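Local coordinates for octaprenyl-diphosphate synthase (Roseobacter denitrificans, PDB 4JXN), which probably condenses farnesyl diphosphate with five isopentenyl diphosphate units, with magnesium as cofactor, to make all-trans-octaprenyl diphosphate for the side chain of isoprenoid quinones, at residues 56-61 with 182-187; 161-166 with 243-248; 218-223 with 328-333; 263-268 with 280-285. All blocks are in the same frame, centred on the assembly; numbering follows the deposited sequence.

Contact 1: residues 56-61 with 182-187; sequences RLRPML and AALFSA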
loop_
_atom_site.group_PDB
_atom_site.type_symbol
_atom_site.label_atom_id
_atom_site.label_comp_id
_atom_site.label_asym_id
_atom_site.label_seq_id
_atom_site.Cartn_x
_atom_site.Cartn_y
_atom_site.Cartn_z
ATOM N N ARG A 56 12.354 -1.135 18.451
ATOM C CA ARG A 56 12.631 -2.084 17.375
ATOM C C ARG A 56 13.796 -1.541 16.562
ATOM O O ARG A 56 13.982 -0.320 16.493
ATOM C CB ARG A 56 11.396 -2.266 16.486
ATOM C CG ARG A 56 10.124 -2.628 17.237
ATOM C CD ARG A 56 8.947 -2.799 16.289
ATOM N NE ARG A 56 7.818 -3.483 16.918
ATOM C CZ ARG A 56 6.684 -3.808 16.299
ATOM N NH1 ARG A 56 6.503 -3.520 15.015
ATOM N NH2 ARG A 56 5.716 -4.431 16.968
ATOM N N LEU A 57 14.574 -2.426 15.935
ATOM C CA LEU A 57 15.855 -2.007 15.340
ATOM C C LEU A 57 15.714 -1.213 14.039
ATOM O O LEU A 57 16.555 -0.364 13.748
ATOM C CB LEU A 57 16.843 -3.186 15.200
ATOM C CG LEU A 57 16.930 -4.044 13.936
ATOM C CD1 LEU A 57 17.569 -3.293 12.775
ATOM C CD2 LEU A 57 17.719 -5.312 14.239
ATOM N N ARG A 58 14.662 -1.460 13.264
ATOM C CA ARG A 58 14.490 -0.724 12.011
ATOM C C ARG A 58 14.376 0.796 12.230
ATOM O O ARG A 58 15.140 1.554 11.640
ATOM C CB ARG A 58 13.304 -1.261 11.210
ATOM C CG ARG A 58 13.638 -2.517 10.428
ATOM C CD ARG A 58 12.388 -3.271 9.989
ATOM N NE ARG A 58 12.662 -4.695 9.805
ATOM C CZ ARG A 58 12.829 -5.570 10.798
ATOM N NH1 ARG A 58 12.751 -5.182 12.072
ATOM N NH2 ARG A 58 13.082 -6.843 10.523
ATOM N N PRO A 59 13.420 1.242 13.071
ATOM C CA PRO A 59 13.323 2.674 13.336
ATOM C C PRO A 59 14.546 3.214 14.061
ATOM O O PRO A 59 14.900 4.388 13.865
ATOM C CB PRO A 59 12.055 2.800 14.200
ATOM C CG PRO A 59 11.837 1.449 14.753
ATOM C CD PRO A 59 12.277 0.522 13.650
ATOM N N MET A 60 15.172 2.365 14.885
ATOM C CA MET A 60 16.440 2.703 15.561
ATOM C C MET A 60 17.562 3.051 14.588
ATOM O O MET A 60 18.389 3.930 14.863
ATOM C CB MET A 60 16.932 1.550 16.453
ATOM C CG MET A 60 16.451 1.580 17.907
ATOM S SD MET A 60 17.471 0.609 19.058
ATOM C CE MET A 60 17.124 -1.072 18.543
ATOM N N LEU A 61 17.622 2.333 13.475
ATOM C CA LEU A 61 18.629 2.602 12.448
ATOM C C LEU A 61 18.553 4.029 11.914
ATOM O O LEU A 61 19.582 4.672 11.688
ATOM C CB LEU A 61 18.509 1.613 11.296
ATOM C CG LEU A 61 19.009 0.202 11.620
ATOM C CD1 LEU A 61 18.746 -0.721 10.446
ATOM C CD2 LEU A 61 20.492 0.205 12.005
ATOM N N ALA A 182 16.463 -6.537 3.527
ATOM C CA ALA A 182 17.579 -5.585 3.620
ATOM C C ALA A 182 17.222 -4.183 3.122
ATOM O O ALA A 182 17.721 -3.191 3.650
ATOM C CB ALA A 182 18.814 -6.116 2.903
ATOM N N ALA A 183 16.358 -4.107 2.117
ATOM C CA ALA A 183 15.996 -2.834 1.498
ATOM C C ALA A 183 15.517 -1.812 2.519
ATOM O O ALA A 183 15.912 -0.632 2.449
ATOM C CB ALA A 183 14.946 -3.034 0.416
ATOM N N LEU A 184 14.688 -2.249 3.467
ATOM C CA LEU A 184 14.205 -1.337 4.522
ATOM C C LEU A 184 15.311 -0.932 5.498
ATOM O O LEU A 184 15.369 0.218 5.925
ATOM C CB LEU A 184 13.029 -1.951 5.294
ATOM C CG LEU A 184 12.215 -0.984 6.174
ATOM C CD1 LEU A 184 11.726 0.213 5.368
ATOM C CD2 LEU A 184 11.033 -1.709 6.800
ATOM N N PHE A 185 16.178 -1.877 5.861
ATOM C CA PHE A 185 17.351 -1.559 6.680
ATOM C C PHE A 185 18.162 -0.461 5.994
ATOM O O PHE A 185 18.459 0.588 6.579
ATOM C CB PHE A 185 18.267 -2.781 6.853
ATOM C CG PHE A 185 17.869 -3.724 7.967
ATOM C CD1 PHE A 185 16.618 -4.329 7.990
ATOM C CD2 PHE A 185 18.787 -4.073 8.953
ATOM C CE1 PHE A 185 16.281 -5.215 9.002
ATOM C CE2 PHE A 185 18.453 -4.965 9.955
ATOM C CZ PHE A 185 17.198 -5.529 9.987
ATOM N N SER A 186 18.496 -0.703 4.736
ATOM C CA SER A 186 19.392 0.175 4.011
ATOM C C SER A 186 18.713 1.523 3.778
ATOM O O SER A 186 19.367 2.561 3.792
ATOM C CB SER A 186 19.826 -0.471 2.690
ATOM O OG SER A 186 18.701 -0.767 1.869
ATOM N N ALA A 187 17.399 1.506 3.596
ATOM C CA ALA A 187 16.644 2.745 3.425
ATOM C C ALA A 187 16.551 3.487 4.737
ATOM O O ALA A 187 16.722 4.702 4.767
ATOM C CB ALA A 187 15.252 2.461 2.897
#
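Leu61 N is bonded to Leu57 O at 2.9 Å, and more weakly to Arg58 O. This first turn of helix 57-68 brings Leu57, Arg58 and Leu61 round the ring of Phe185 on helix 170-196. The two helices run broadly the same way, with their axes at 32°. Leu57 CD1 comes within 3.4 Å of Phe185 CE2 and also meets CZ. Leu61 points toward the other helix, and its CD1 lies 3.7 Å from Phe185 CD2. On the CE1 side of the ring, Arg58 NH2 lies at the edge, near the ring plane. The Arg58 chain is extended from CG to NE, and chi4 of 75° then turns one guanidinium face to Phe185 CE1. Arg58 NE is 3.7 Å from Phe185 CE1. The two planes stand 80° apart, so this is not a parallel stack. Arg58 CD also rests on Leu184 CD2 at 3.8 Å. An alanine in place of Phe185 would probably open a gap between helix 170-196 and the methyl groups of Leu57 and Leu61, and take away one support of the Arg58 guanidinium. Phe217 of helix 200-224 also meets the Phe185 ring. The parallel helices belong to the all-helical isoprenoid synthase fold. Segment 56-61 carries the end of a Gly-Gly-Lys-Arg-Leu-Arg-Pro sequence, the family motif whose lysine and second arginine, the latter Arg58 here, bind isopentenyl diphosphate in relatives.

Contact 2: residues 161-166 with 243-248; sequences TASQNL and ERKLTM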
loop_
_atom_site.group_PDB
_atom_site.type_symbol
_atom_site.label_atom_id
_atom_site.label_comp_id
_atom_site.label_asym_id
_atom_site.label_seq_id
_atom_site.Cartn_x
_atom_site.Cartn_y
_atom_site.Cartn_z
ATOM N N THR A 161 7.242 -17.091 -6.483
ATOM C CA THR A 161 7.777 -17.945 -7.537
ATOM C C THR A 161 8.958 -18.782 -7.039
ATOM O O THR A 161 8.986 -19.999 -7.217
ATOM C CB THR A 161 8.232 -17.102 -8.746
ATOM O OG1 THR A 161 9.339 -16.277 -8.369
ATOM C CG2 THR A 161 7.098 -16.208 -9.252
ATOM N N ALA A 162 9.919 -18.121 -6.400
ATOM C CA ALA A 162 11.159 -18.771 -5.967
ATOM C C ALA A 162 10.972 -19.727 -4.788
ATOM O O ALA A 162 11.796 -20.614 -4.580
ATOM C CB ALA A 162 12.212 -17.727 -5.632
ATOM N N SER A 163 9.914 -19.535 -4.003
ATOM C CA SER A 163 9.542 -20.523 -2.998
ATOM C C SER A 163 8.968 -21.732 -3.717
ATOM O O SER A 163 8.154 -21.585 -4.631
ATOM C CB SER A 163 8.527 -19.966 -2.002
ATOM O OG SER A 163 9.178 -19.191 -1.004
ATOM N N GLN A 164 9.413 -22.919 -3.308
ATOM C CA GLN A 164 8.989 -24.181 -3.918
ATOM C C GLN A 164 9.536 -24.317 -5.338
ATOM O O GLN A 164 8.853 -24.842 -6.219
ATOM C CB GLN A 164 7.455 -24.309 -3.912
ATOM C CG GLN A 164 6.813 -24.003 -2.561
ATOM C CD GLN A 164 5.606 -23.090 -2.661
ATOM O OE1 GLN A 164 4.711 -23.305 -3.478
ATOM N NE2 GLN A 164 5.574 -22.062 -1.819
ATOM N N ASN A 165 10.770 -23.854 -5.550
ATOM C CA ASN A 165 11.391 -23.852 -6.882
ATOM C C ASN A 165 12.899 -24.138 -6.845
ATOM O O ASN A 165 13.722 -23.216 -6.781
ATOM C CB ASN A 165 11.118 -22.513 -7.579
ATOM C CG ASN A 165 11.521 -22.514 -9.046
ATOM O OD1 ASN A 165 12.659 -22.839 -9.400
ATOM N ND2 ASN A 165 10.584 -22.138 -9.911
ATOM N N LEU A 166 13.254 -25.417 -6.956
ATOM C CA LEU A 166 14.644 -25.872 -6.784
ATOM C C LEU A 166 15.638 -25.349 -7.838
ATOM O O LEU A 166 16.824 -25.702 -7.804
ATOM C CB LEU A 166 14.709 -27.412 -6.759
ATOM C CG LEU A 166 13.777 -28.187 -5.816
ATOM C CD1 LEU A 166 14.026 -29.681 -5.950
ATOM C CD2 LEU A 166 13.916 -27.748 -4.364
ATOM N N GLU A 243 7.220 -25.186 5.248
ATOM C CA GLU A 243 6.772 -24.077 4.379
ATOM C C GLU A 243 7.232 -24.172 2.924
ATOM O O GLU A 243 6.713 -23.448 2.070
ATOM C CB GLU A 243 7.252 -22.720 4.920
ATOM C CG GLU A 243 6.376 -22.086 5.988
ATOM C CD GLU A 243 6.793 -20.653 6.284
ATOM O OE1 GLU A 243 7.169 -20.361 7.440
ATOM O OE2 GLU A 243 6.763 -19.818 5.353
ATOM N N ARG A 244 8.228 -25.017 2.647
ATOM C CA ARG A 244 8.717 -25.231 1.277
ATOM C C ARG A 244 9.350 -23.934 0.755
ATOM O O ARG A 244 9.356 -23.639 -0.446
ATOM C CB ARG A 244 7.586 -25.742 0.367
ATOM C CG ARG A 244 6.819 -26.930 0.953
ATOM C CD ARG A 244 5.446 -27.111 0.323
ATOM N NE ARG A 244 5.568 -27.380 -1.107
ATOM C CZ ARG A 244 4.570 -27.346 -1.985
ATOM N NH1 ARG A 244 4.820 -27.600 -3.274
ATOM N NH2 ARG A 244 3.335 -27.051 -1.594
ATOM N N LYS A 245 9.905 -23.180 1.699
ATOM C CA LYS A 245 10.498 -21.880 1.451
ATOM C C LYS A 245 12.001 -22.098 1.377
ATOM O O LYS A 245 12.588 -22.680 2.297
ATOM C CB LYS A 245 10.123 -20.942 2.601
ATOM C CG LYS A 245 10.576 -19.498 2.455
ATOM C CD LYS A 245 9.649 -18.562 3.226
ATOM C CE LYS A 245 10.394 -17.390 3.847
ATOM N NZ LYS A 245 11.025 -17.766 5.144
ATOM N N LEU A 246 12.623 -21.662 0.281
ATOM C CA LEU A 246 14.042 -21.948 0.042
ATOM C C LEU A 246 14.988 -20.996 0.780
ATOM O O LEU A 246 15.421 -19.970 0.253
ATOM C CB LEU A 246 14.358 -21.990 -1.458
ATOM C CG LEU A 246 13.850 -23.236 -2.196
ATOM C CD1 LEU A 246 14.384 -23.242 -3.620
ATOM C CD2 LEU A 246 14.233 -24.531 -1.485
ATOM N N THR A 247 15.269 -21.374 2.023
ATOM C CA THR A 247 16.296 -20.793 2.876
ATOM C C THR A 247 17.694 -21.079 2.286
ATOM O O THR A 247 17.855 -21.965 1.440
ATOM C CB THR A 247 16.166 -21.439 4.273
ATOM O OG1 THR A 247 14.782 -21.640 4.574
ATOM C CG2 THR A 247 16.731 -20.596 5.328
ATOM N N MET A 248 18.706 -20.329 2.716
ATOM C CA MET A 248 20.059 -20.528 2.189
ATOM C C MET A 248 20.624 -21.922 2.487
ATOM O O MET A 248 21.224 -22.540 1.606
ATOM C CB MET A 248 21.023 -19.465 2.717
ATOM C CG MET A 248 22.421 -19.562 2.115
ATOM S SD MET A 248 23.498 -18.172 2.525
ATOM C CE MET A 248 22.916 -16.942 1.354
#
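Gln164 and Arg244 meet where a type II beta turn, Ala162 to Asn165, packs against a Schellman motif. The turn follows helix 139-162, and the Schellman motif ends helix 239-242. Gln164 CG is 3.5 Å from Arg244 CB and 3.3 Å from Arg244 O. The Arg244 chain bends at chi3 (62°), which folds its guanidinium back so that Gln164 CG lies over one face, near the rim. The amide and guanidinium planes are 42° apart. Ser163 OG touches the aliphatic part of Lys245, 3.7 Å from its CG. Leu246 points toward the turn. Its CD1 is 3.2 Å from Asn165 O and also lies near Ala162 O, while its CD2 meets Leu166 CD2 at 4.3 Å.

Further out, second-shell partners position several of these groups. Arg244 NE bonds to Ile269 O on helix 259-270. Leu166 packs on Trp265 and Val266 of that helix, and its backbone N bonds to Glu270 OE2. Lys245 NZ makes a salt bridge with Asp240. Leu246 itself is the centre of an inverse gamma turn, closed by the bond from Thr247 N to Lys245 O at 3.0 Å.

Contact 3: residues 218-223 with 328-333; sequences QIVDDL and YVVERI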
loop_
_atom_site.group_PDB
_atom_site.type_symbol
_atom_site.label_atom_id
_atom_site.label_comp_id
_atom_site.label_asym_id
_atom_site.label_seq_id
_atom_site.Cartn_x
_atom_site.Cartn_y
_atom_site.Cartn_z
ATOM N N GLN A 218 18.829 -11.614 8.252
ATOM C CA GLN A 218 17.923 -12.593 7.654
ATOM C C GLN A 218 18.574 -13.955 7.532
ATOM O O GLN A 218 17.900 -14.973 7.667
ATOM C CB GLN A 218 17.503 -12.142 6.248
ATOM C CG GLN A 218 16.565 -13.087 5.517
ATOM C CD GLN A 218 15.284 -13.314 6.283
ATOM O OE1 GLN A 218 14.522 -12.383 6.505
ATOM N NE2 GLN A 218 15.048 -14.551 6.705
ATOM N N ILE A 219 19.869 -13.987 7.224
ATOM C CA ILE A 219 20.580 -15.267 7.186
ATOM C C ILE A 219 20.622 -15.892 8.568
ATOM O O ILE A 219 20.490 -17.108 8.701
ATOM C CB ILE A 219 21.998 -15.129 6.612
ATOM C CG1 ILE A 219 21.912 -14.896 5.112
ATOM C CG2 ILE A 219 22.844 -16.378 6.877
ATOM C CD1 ILE A 219 23.101 -14.130 4.571
ATOM N N VAL A 220 20.795 -15.063 9.593
ATOM C CA VAL A 220 20.734 -15.549 10.970
ATOM C C VAL A 220 19.380 -16.224 11.211
ATOM O O VAL A 220 19.341 -17.356 11.683
ATOM C CB VAL A 220 21.007 -14.437 12.000
ATOM C CG1 VAL A 220 20.708 -14.915 13.419
ATOM C CG2 VAL A 220 22.455 -13.967 11.888
ATOM N N ASP A 221 18.284 -15.555 10.851
ATOM C CA ASP A 221 16.942 -16.147 10.990
ATOM C C ASP A 221 16.903 -17.503 10.306
ATOM O O ASP A 221 16.487 -18.490 10.893
ATOM C CB ASP A 221 15.853 -15.250 10.374
ATOM C CG ASP A 221 15.261 -14.241 11.368
ATOM O OD1 ASP A 221 15.872 -13.951 12.421
ATOM O OD2 ASP A 221 14.162 -13.722 11.083
ATOM N N ASP A 222 17.343 -17.529 9.052
ATOM C CA ASP A 222 17.406 -18.755 8.255
ATOM C C ASP A 222 18.122 -19.882 8.999
ATOM O O ASP A 222 17.655 -21.025 9.043
ATOM C CB ASP A 222 18.140 -18.462 6.950
ATOM C CG ASP A 222 17.312 -17.641 5.974
ATOM O OD1 ASP A 222 16.183 -17.230 6.321
ATOM O OD2 ASP A 222 17.799 -17.409 4.849
ATOM N N LEU A 223 19.258 -19.525 9.583
ATOM C CA LEU A 223 20.106 -20.437 10.351
ATOM C C LEU A 223 19.419 -21.017 11.587
ATOM O O LEU A 223 19.482 -22.221 11.828
ATOM C CB LEU A 223 21.355 -19.674 10.803
ATOM C CG LEU A 223 22.747 -20.199 10.474
ATOM C CD1 LEU A 223 22.763 -21.081 9.236
ATOM C CD2 LEU A 223 23.707 -19.021 10.324
ATOM N N TYR A 328 26.261 -7.990 17.436
ATOM C CA TYR A 328 25.040 -8.437 18.107
ATOM C C TYR A 328 24.118 -9.242 17.184
ATOM O O TYR A 328 23.534 -10.238 17.602
ATOM C CB TYR A 328 24.271 -7.230 18.665
ATOM C CG TYR A 328 22.973 -7.594 19.351
ATOM C CD1 TYR A 328 22.949 -7.932 20.701
ATOM C CD2 TYR A 328 21.767 -7.612 18.644
ATOM C CE1 TYR A 328 21.762 -8.274 21.331
ATOM C CE2 TYR A 328 20.576 -7.951 19.265
ATOM C CZ TYR A 328 20.579 -8.280 20.608
ATOM O OH TYR A 328 19.403 -8.616 21.234
ATOM N N VAL A 329 23.966 -8.804 15.937
ATOM C CA VAL A 329 23.102 -9.523 15.000
ATOM C C VAL A 329 23.579 -10.970 14.788
ATOM O O VAL A 329 22.764 -11.866 14.616
ATOM C CB VAL A 329 22.963 -8.789 13.647
ATOM C CG1 VAL A 329 22.383 -9.700 12.578
ATOM C CG2 VAL A 329 22.081 -7.557 13.803
ATOM N N VAL A 330 24.884 -11.208 14.817
ATOM C CA VAL A 330 25.395 -12.564 14.591
ATOM C C VAL A 330 25.808 -13.306 15.869
ATOM O O VAL A 330 26.363 -14.399 15.790
ATOM C CB VAL A 330 26.564 -12.569 13.576
ATOM C CG1 VAL A 330 26.035 -12.309 12.170
ATOM C CG2 VAL A 330 27.635 -11.550 13.956
ATOM N N GLU A 331 25.520 -12.746 17.041
ATOM C CA GLU A 331 25.971 -13.367 18.297
ATOM C C GLU A 331 25.345 -14.753 18.539
ATOM O O GLU A 331 25.994 -15.630 19.110
ATOM C CB GLU A 331 25.715 -12.454 19.501
ATOM C CG GLU A 331 24.278 -12.432 20.007
ATOM C CD GLU A 331 24.162 -11.773 21.363
ATOM O OE1 GLU A 331 23.305 -10.877 21.507
ATOM O OE2 GLU A 331 24.932 -12.153 22.280
ATOM N N ARG A 332 24.102 -14.945 18.089
ATOM C CA ARG A 332 23.373 -16.204 18.295
ATOM C C ARG A 332 23.822 -17.374 17.407
ATOM O O ARG A 332 23.212 -18.441 17.453
ATOM C CB ARG A 332 21.864 -15.987 18.125
ATOM C CG ARG A 332 21.215 -15.262 19.294
ATOM C CD ARG A 332 19.717 -15.139 19.080
ATOM N NE ARG A 332 19.411 -14.274 17.941
ATOM C CZ ARG A 332 18.208 -14.133 17.387
ATOM N NH1 ARG A 332 17.153 -14.804 17.845
ATOM N NH2 ARG A 332 18.058 -13.312 16.357
ATOM N N ILE A 333 24.867 -17.180 16.605
ATOM C CA ILE A 333 25.467 -18.269 15.834
ATOM C C ILE A 333 26.955 -18.357 16.150
ATOM O O ILE A 333 27.716 -18.955 15.395
ATOM C CB ILE A 333 25.251 -18.085 14.310
ATOM C CG1 ILE A 333 25.906 -16.786 13.807
ATOM C CG2 ILE A 333 23.761 -18.086 13.993
ATOM C CD1 ILE A 333 25.870 -16.590 12.307
#
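Val220 makes an apolar contact between helix 200-224 and the end of helix 317-330, at the C-terminal end of the modelled chain. The contact is partly buried. Val220 points toward the other segment and carries most of it. Its CG1 is anti to the backbone N (chi1 170°), which leaves CG2 anti to the carbonyl carbon. That CG2 branch lies 3.5 Å from Val329 O and 4.0 Å from Val330 CG1, and it also meets Val329 CG1 and Ile333 CD1. One helical turn on, Leu223 also packs on Ile333. Leu223 CD2 is 3.8 Å from Ile333 CG2 and equally near Ile333 CD1. The two side chains cross at about a right angle. A type I beta turn from Val330 to Ile333 brings Ile333 back to helix 200-224.

The side of helix 200-224 turned away from residues 328-333 carries a polar pair. Gln218 NE2 donates to Asp222 OD1 at 2.9 Å, with an N-H...O angle of 152°. NE2 meets OD1 from above the carboxylate plane of Asp222, while OD1 lies nearly in the amide plane of Gln218. Gln218 OE1 bonds to Thr181, which steadies the amide. Asp221 and Asp222 begin an Asp-Asp-Leu-Leu-Asp sequence, the second aspartate-rich motif of the family, which binds magnesium and diphosphate in relatives. Arg332 NH2 stays 4.5 Å from Asp221 OD1, beyond a salt bridge. The two segments are therefore joined mainly by apolar side chains, and Arg332 and Asp221 probably add a modest attraction at most.

Contact 4: residues 263-268 with 280-285; sequences AFWVRT and QHAIAL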
loop_
_atom_site.group_PDB
_atom_site.type_symbol
_atom_site.label_atom_id
_atom_site.label_comp_id
_atom_site.label_asym_id
_atom_site.label_seq_id
_atom_site.Cartn_x
_atom_site.Cartn_y
_atom_site.Cartn_z
ATOM N N ALA A 263 15.571 -36.290 -5.622
ATOM C CA ALA A 263 14.228 -36.876 -5.537
ATOM C C ALA A 263 13.565 -36.538 -4.223
ATOM O O ALA A 263 12.376 -36.198 -4.186
ATOM C CB ALA A 263 14.288 -38.385 -5.729
ATOM N N PHE A 264 14.340 -36.615 -3.142
ATOM C CA PHE A 264 13.863 -36.174 -1.838
ATOM C C PHE A 264 13.516 -34.670 -1.840
ATOM O O PHE A 264 12.507 -34.274 -1.268
ATOM C CB PHE A 264 14.908 -36.461 -0.756
ATOM C CG PHE A 264 14.501 -35.988 0.612
ATOM C CD1 PHE A 264 13.627 -36.744 1.380
ATOM C CD2 PHE A 264 14.969 -34.787 1.121
ATOM C CE1 PHE A 264 13.236 -36.317 2.635
ATOM C CE2 PHE A 264 14.584 -34.353 2.372
ATOM C CZ PHE A 264 13.713 -35.119 3.131
ATOM N N TRP A 265 14.350 -33.833 -2.460
ATOM C CA TRP A 265 14.076 -32.387 -2.502
ATOM C C TRP A 265 12.892 -32.071 -3.405
ATOM O O TRP A 265 11.998 -31.321 -3.023
ATOM C CB TRP A 265 15.302 -31.591 -2.958
ATOM C CG TRP A 265 16.430 -31.648 -1.979
ATOM C CD1 TRP A 265 17.690 -32.097 -2.211
ATOM C CD2 TRP A 265 16.390 -31.266 -0.602
ATOM N NE1 TRP A 265 18.436 -32.036 -1.069
ATOM C CE2 TRP A 265 17.667 -31.506 -0.069
ATOM C CE3 TRP A 265 15.391 -30.756 0.236
ATOM C CZ2 TRP A 265 17.983 -31.258 1.272
ATOM C CZ3 TRP A 265 15.704 -30.501 1.554
ATOM C CH2 TRP A 265 16.995 -30.750 2.061
ATOM N N VAL A 266 12.895 -32.661 -4.597
ATOM C CA VAL A 266 11.781 -32.549 -5.554
ATOM C C VAL A 266 10.428 -32.872 -4.917
ATOM O O VAL A 266 9.410 -32.267 -5.255
ATOM C CB VAL A 266 12.000 -33.503 -6.753
ATOM C CG1 VAL A 266 10.764 -33.559 -7.643
ATOM C CG2 VAL A 266 13.239 -33.098 -7.557
ATOM N N ARG A 267 10.436 -33.815 -3.981
ATOM C CA ARG A 267 9.220 -34.350 -3.374
ATOM C C ARG A 267 8.660 -33.526 -2.211
ATOM O O ARG A 267 7.446 -33.329 -2.115
ATOM C CB ARG A 267 9.500 -35.785 -2.889
ATOM C CG ARG A 267 8.357 -36.458 -2.134
ATOM C CD ARG A 267 8.587 -37.962 -1.967
ATOM N NE ARG A 267 9.667 -38.295 -1.029
ATOM C CZ ARG A 267 9.588 -38.181 0.302
ATOM N NH1 ARG A 267 10.634 -38.509 1.055
ATOM N NH2 ARG A 267 8.484 -37.731 0.897
ATOM N N THR A 268 9.534 -33.097 -1.305
ATOM C CA THR A 268 9.123 -32.440 -0.052
ATOM C C THR A 268 8.960 -30.915 -0.181
ATOM O O THR A 268 8.462 -30.253 0.741
ATOM C CB THR A 268 10.150 -32.716 1.067
ATOM O OG1 THR A 268 11.469 -32.406 0.595
ATOM C CG2 THR A 268 10.112 -34.177 1.495
ATOM N N GLN A 280 14.149 -34.973 9.885
ATOM C CA GLN A 280 15.404 -35.511 10.383
ATOM C C GLN A 280 16.336 -35.781 9.222
ATOM O O GLN A 280 17.546 -35.587 9.342
ATOM C CB GLN A 280 15.174 -36.813 11.156
ATOM C CG GLN A 280 14.395 -36.646 12.449
ATOM C CD GLN A 280 15.212 -35.997 13.543
ATOM O OE1 GLN A 280 14.864 -34.922 14.039
ATOM N NE2 GLN A 280 16.309 -36.646 13.927
ATOM N N HIS A 281 15.761 -36.231 8.104
ATOM C CA HIS A 281 16.532 -36.532 6.909
ATOM C C HIS A 281 17.070 -35.257 6.245
ATOM O O HIS A 281 18.246 -35.213 5.885
ATOM C CB HIS A 281 15.711 -37.350 5.916
ATOM C CG HIS A 281 16.516 -37.863 4.766
ATOM N ND1 HIS A 281 17.607 -38.690 4.933
ATOM C CD2 HIS A 281 16.409 -37.644 3.437
ATOM C CE1 HIS A 281 18.138 -38.957 3.755
ATOM N NE2 HIS A 281 17.440 -38.321 2.831
ATOM N N ALA A 282 16.220 -34.235 6.111
ATOM C CA ALA A 282 16.632 -32.894 5.628
ATOM C C ALA A 282 17.813 -32.349 6.411
ATOM O O ALA A 282 18.800 -31.901 5.828
ATOM C CB ALA A 282 15.471 -31.914 5.709
ATOM N N ILE A 283 17.709 -32.391 7.739
ATOM C CA ILE A 283 18.772 -31.891 8.619
ATOM C C ILE A 283 20.071 -32.684 8.428
ATOM O O ILE A 283 21.158 -32.113 8.407
ATOM C CB ILE A 283 18.325 -31.899 10.109
ATOM C CG1 ILE A 283 17.254 -30.820 10.337
ATOM C CG2 ILE A 283 19.500 -31.650 11.050
ATOM C CD1 ILE A 283 16.569 -30.885 11.685
ATOM N N ALA A 284 19.955 -34.001 8.305
ATOM C CA ALA A 284 21.112 -34.845 8.004
ATOM C C ALA A 284 21.811 -34.415 6.702
ATOM O O ALA A 284 23.034 -34.372 6.641
ATOM C CB ALA A 284 20.684 -36.304 7.906
ATOM N N LEU A 285 21.018 -34.130 5.665
ATOM C CA LEU A 285 21.539 -33.687 4.373
ATOM C C LEU A 285 22.215 -32.316 4.482
ATOM O O LEU A 285 23.222 -32.069 3.819
ATOM C CB LEU A 285 20.436 -33.668 3.298
ATOM C CG LEU A 285 19.804 -35.028 2.966
ATOM C CD1 LEU A 285 18.704 -34.882 1.932
ATOM C CD2 LEU A 285 20.850 -36.034 2.512
#
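Phe264 and His281 form a T-shaped pair between helices 259-270 and 278-288. The edge of His281 meets the face of Phe264. The ring planes are 83° apart and the centroids 4.6 Å. His281 CD2 sits over the centre of the Phe264 ring, 3.5 Å from Phe264 CE1. Both side chains have CG anti to the backbone N (chi1 178° for Phe264), and they pass alongside each other in opposite directions.

Thr268 CG2 lies against the opposite face of Phe264, toward the rim. Thr268 OG1 bonds to Phe264 O at 2.8 Å. Thr268 N also bonds to that oxygen, and the two donors approach from opposite faces of the carbonyl plane. Trp265 takes a different first torsion, with CG anti to the carbonyl carbon (chi1 -67°). This turns the indole so that its six-membered ring reaches helix 278-288. Leu285 CD1 lies 3.8 Å from Trp265 CZ2, and equally near Phe264 CD2, so one methyl touches both rings. Trp265 and Leu285 meet tip to tip. Ala282 CB rests 4.1 Å from Trp265 CH2. An alanine at Phe264 would probably leave the His281 edge without its aromatic face and open a gap beside Leu285.

Trp265 also packs on Leu250, Ala253 and Val254 of helix 248-254. Helices 259-270 and 278-288, joined by a short connection and well off antiparallel, form a splayed helical pair with an aromatic core in the outlying part of this all-helical fold.

How the contacts relate
From the N terminus, contact 1 ties helix 57-68 to helix 170-196 near the centre of the chain. Contact 2 begins inside that loop and closes beyond it, so the two cross. It ties the end of helix 139-162 to the loop before helix 248-254. Contact 3 opens after contact 1 has closed, crosses contact 2 in turn and closes at the modelled C-terminal end, joining helices 200-224 and 317-330. Contact 4 lies wholly within the loop of contact 3 and ties helices 259-270 and 278-288. Contact 2 touches contact 3 through Met248 and Ile219, and contact 4 through Leu166 and Val266. It thus links the main helices to the outlying helical pair.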